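PDB 1QLW: esterase from Alcaligenes sp., which probably hydrolyses carboxylic esters, being an alpha/beta-hydrolase-fold esterase. Local coordinates for residues V162-Q165 with A166-W169; G253-I256 with E257-P260. One frame throughout, in Å; residues are numbered along the deposited sequence.

Interaction 1 (V162-Q165 with A166-W169)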
# COMPACT_ATOMS: atom_id res chain seq x y z
N VAL A 162 14.73 -18.12 -5.68
CA VAL A 162 15.62 -17.74 -4.60
C VAL A 162 16.69 -16.77 -5.04
O VAL A 162 17.21 -16.03 -4.20
CB VAL A 162 16.23 -18.94 -3.85
CG1 VAL A 162 15.18 -19.72 -3.07
CG2 VAL A 162 16.97 -19.83 -4.82
N GLN A 163 17.00 -16.67 -6.33
CA GLN A 163 17.90 -15.63 -6.82
C GLN A 163 17.35 -14.23 -6.55
O GLN A 163 18.13 -13.27 -6.55
CB GLN A 163 18.20 -15.80 -8.30
CG GLN A 163 17.13 -15.41 -9.28
CD GLN A 163 15.98 -16.34 -9.52
OE1 GLN A 163 15.79 -17.34 -8.84
NE2 GLN A 163 15.16 -16.01 -10.52
N ALA A 164 16.06 -14.11 -6.35
CA ALA A 164 15.39 -12.84 -6.07
C ALA A 164 15.00 -12.73 -4.61
O ALA A 164 14.08 -11.99 -4.25
CB ALA A 164 14.18 -12.67 -6.98
N GLN A 165 15.75 -13.39 -3.72
CA GLN A 165 15.43 -13.28 -2.30
C GLN A 165 15.50 -11.83 -1.83
O GLN A 165 14.71 -11.41 -1.00
CB GLN A 165 16.29 -14.17 -1.41
CG GLN A 165 17.77 -13.88 -1.44
CD GLN A 165 18.55 -14.65 -0.38
OE1 GLN A 165 18.41 -14.30 0.80
NE2 GLN A 165 19.28 -15.66 -0.78
N ALA A 166 16.45 -11.02 -2.35
CA ALA A 166 16.53 -9.63 -1.91
C ALA A 166 15.23 -8.88 -2.16
O ALA A 166 14.79 -8.04 -1.35
CB ALA A 166 17.66 -8.89 -2.61
N GLU A 167 14.61 -9.13 -3.31
CA GLU A 167 13.35 -8.49 -3.68
C GLU A 167 12.24 -9.00 -2.78
O GLU A 167 11.39 -8.19 -2.36
CB GLU A 167 13.05 -8.69 -5.15
CG GLU A 167 13.98 -7.92 -6.09
CD GLU A 167 15.33 -8.53 -6.35
OE1 GLU A 167 15.65 -9.65 -5.96
OE2 GLU A 167 16.12 -7.80 -7.01
N LEU A 168 12.22 -10.28 -2.43
CA LEU A 168 11.23 -10.73 -1.46
C LEU A 168 11.40 -9.98 -0.15
O LEU A 168 10.43 -9.50 0.44
CB LEU A 168 11.35 -12.23 -1.22
CG LEU A 168 10.44 -12.79 -0.12
CD1 LEU A 168 8.97 -12.59 -0.44
CD2 LEU A 168 10.77 -14.26 0.09
N TRP A 169 12.64 -9.86 0.32
CA TRP A 169 12.85 -9.16 1.60
C TRP A 169 12.37 -7.73 1.54
O TRP A 169 11.87 -7.17 2.51
CB TRP A 169 14.31 -9.21 2.03
CG TRP A 169 14.96 -10.56 2.04
CD1 TRP A 169 16.28 -10.80 1.74
CD2 TRP A 169 14.39 -11.83 2.35
NE1 TRP A 169 16.56 -12.13 1.86
CE2 TRP A 169 15.41 -12.80 2.22
CE3 TRP A 169 13.13 -12.31 2.72
CZ2 TRP A 169 15.24 -14.16 2.43
CZ3 TRP A 169 12.93 -13.67 2.94
CH2 TRP A 169 13.99 -14.57 2.80
O HOH W 1 18.46 -11.58 -4.37
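The indole of Trp169 meets Gln165 twice, once over a face and once at its ring nitrogen. Over one face lies the backbone O of Gln165, 3.1 Å above the ring plane and displaced toward the rim, closest to CG and CD1. NE1 donates a hydrogen bond to OE1 of the Gln165 amide at 3.0 Å. The donor lies in the carbonyl plane on a lone pair of OE1, but the bond is moderately bent (N-H...O 142°), and OE1 also lies a little out of the indole plane. Amide and ring planes stand almost at right angles. Gln165 reaches this place by turning CG between its backbone N and carbonyl carbon (chi1 62°), from where an extended chain carries OE1 to NE1 of the indole.

The same Gln165 O also accepts the straight bond from Trp169 N at 2.9 Å, so backbone and side chain together tie residue i to i+4 and limit rotation of the indole. One step earlier, Ala164 occupies the N-cap position. Its O receives Leu168 N at 3.1 Å and, weakly, Glu167 N. The Glu167 chain, bent at chi2 (80°), folds its carboxylate back toward the helix start, with OE1 3.5 Å from CB of Ala164; at this end the helix dipole would probably favour the negative charge. A water accepts from Ala166 N and donates to Gln163 O, bridging the first turn.

This is the opening turn of helix 165-171, entered from a short 3-10 segment. Trp169 stacks on His138 and, with Gln165, packs against Trp142 of helix 138-144, while Trp169 also touches Thr46 of the second subunit. Leu168 turns to the loop residues Phe147, Phe160 and Gln302.

Interaction 2 (G253-I256 with E257-P260)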
# COMPACT_ATOMS: atom_id res chain seq x y z
N GLY A 253 1.57 -26.85 -0.66
CA GLY A 253 2.71 -27.10 -1.48
C GLY A 253 3.55 -28.29 -1.07
O GLY A 253 3.05 -29.33 -0.63
N ASP A 254 4.86 -28.15 -1.24
CA ASP A 254 5.80 -29.24 -1.01
C ASP A 254 6.77 -28.99 0.11
O ASP A 254 6.76 -27.93 0.76
CB ASP A 254 6.52 -29.54 -2.34
CG ASP A 254 7.00 -30.95 -2.53
OD1 ASP A 254 6.88 -31.81 -1.63
OD2 ASP A 254 7.51 -31.21 -3.64
N HIS A 255 7.58 -30.00 0.41
CA HIS A 255 8.53 -29.99 1.50
C HIS A 255 7.82 -29.75 2.83
O HIS A 255 8.39 -29.21 3.78
CB HIS A 255 9.68 -29.01 1.33
CG HIS A 255 10.60 -29.37 0.21
ND1 HIS A 255 11.60 -30.31 0.36
CD2 HIS A 255 10.69 -28.90 -1.06
CE1 HIS A 255 12.26 -30.42 -0.79
NE2 HIS A 255 11.72 -29.58 -1.67
N ILE A 256 6.58 -30.26 2.97
CA ILE A 256 5.83 -30.03 4.19
C ILE A 256 6.33 -30.87 5.34
O ILE A 256 6.46 -30.43 6.49
CB ILE A 256 4.34 -30.35 3.96
CG1 ILE A 256 3.69 -29.36 2.98
CG2 ILE A 256 3.56 -30.44 5.26
CD1 ILE A 256 3.46 -27.98 3.57
N GLU A 257 6.57 -32.16 5.06
CA GLU A 257 6.84 -33.13 6.10
C GLU A 257 8.01 -32.85 6.99
O GLU A 257 7.94 -33.14 8.20
CB GLU A 257 6.95 -34.54 5.48
CG GLU A 257 5.54 -35.08 5.30
CD GLU A 257 4.81 -35.11 4.02
OE1 GLU A 257 5.47 -35.83 3.19
OE2 GLU A 257 3.86 -34.43 3.56
N GLU A 258 9.04 -32.19 6.46
CA GLU A 258 10.23 -31.98 7.26
C GLU A 258 10.17 -30.74 8.13
O GLU A 258 11.12 -30.52 8.88
CB GLU A 258 11.46 -31.99 6.35
CG GLU A 258 11.48 -30.90 5.30
CD GLU A 258 12.40 -31.19 4.13
OE1 GLU A 258 13.63 -31.02 4.34
OE2 GLU A 258 11.93 -31.52 3.01
N PHE A 259 9.08 -29.98 8.10
CA PHE A 259 8.95 -28.81 8.95
C PHE A 259 7.86 -29.02 9.99
O PHE A 259 6.67 -29.04 9.66
CB PHE A 259 8.63 -27.57 8.10
CG PHE A 259 9.76 -27.15 7.21
CD1 PHE A 259 9.92 -27.70 5.96
CD2 PHE A 259 10.69 -26.19 7.60
CE1 PHE A 259 10.97 -27.33 5.13
CE2 PHE A 259 11.74 -25.83 6.79
CZ PHE A 259 11.88 -26.40 5.55
N PRO A 260 8.24 -29.05 11.27
CA PRO A 260 7.24 -29.18 12.33
C PRO A 260 6.23 -28.05 12.37
O PRO A 260 5.13 -28.27 12.91
CB PRO A 260 8.06 -29.31 13.61
CG PRO A 260 9.41 -29.73 13.17
CD PRO A 260 9.61 -29.14 11.79
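His255 and Glu258 run side by side in the same direction and join through a single hydrogen bond. From its backbone, Glu258 sends CG into the position between N and carbonyl carbon (chi1 61°), which brings CG to 3.8 Å from His255 O. The chain then stays extended, so that CD comes within 4.0 Å of ND1 of His255. At the tip, OE2 accepts a hydrogen bond from His255 ND1 at 2.9 Å, nearly straight (167°). The oxygen lies almost exactly in the imidazole plane, at the ring edge, whereas the donor meets OE2 from above the carboxylate plane; the two planes are turned 56° apart.

Next to this pair the backbone makes a type I beta turn from Ile256 to Phe259, closed by Phe259 N to Ile256 O at 3.1 Å. The turn brings the Phe259 ring edge to His255 O, which lies in the ring plane 3.1 Å from CD1. At the start of the loop, Asp254 OD1 accepts His255 N at 2.8 Å, while its OD2 takes Gly295 N; Asp254 thus ties the start of the loop, just after strand 248-252, to the loop around Gly295.

The imidazole has a carboxylate at both nitrogens, because NE2 is hydrogen-bonded to OD1 of Asp157, and its ring stacks with Phe155. Two acidic partners fix the rotation of the ring and would be expected to favour a doubly protonated, positively charged imidazole that offsets part of the negative charge gathered in this loop.

Interaction 1 precedes interaction 2 along the chain, and the two lie in separate parts of the alpha/beta-hydrolase fold: their centres are 21 Å apart, and their nearest atoms, about 10 Å apart, do not touch. Residues 162-169 form the approach to and first turn of helix 165-171, packed on helix 138-144; helix 185-197 then comes before strand 200-205 of the mixed sheet. Residues 253-260 follow strand 248-252 of that sheet and lead to helix 263-278. Both are local polar contacts within a few residues, one at a helix start reaching the second subunit, the other in a loop that no other protein chain of the assembly touches.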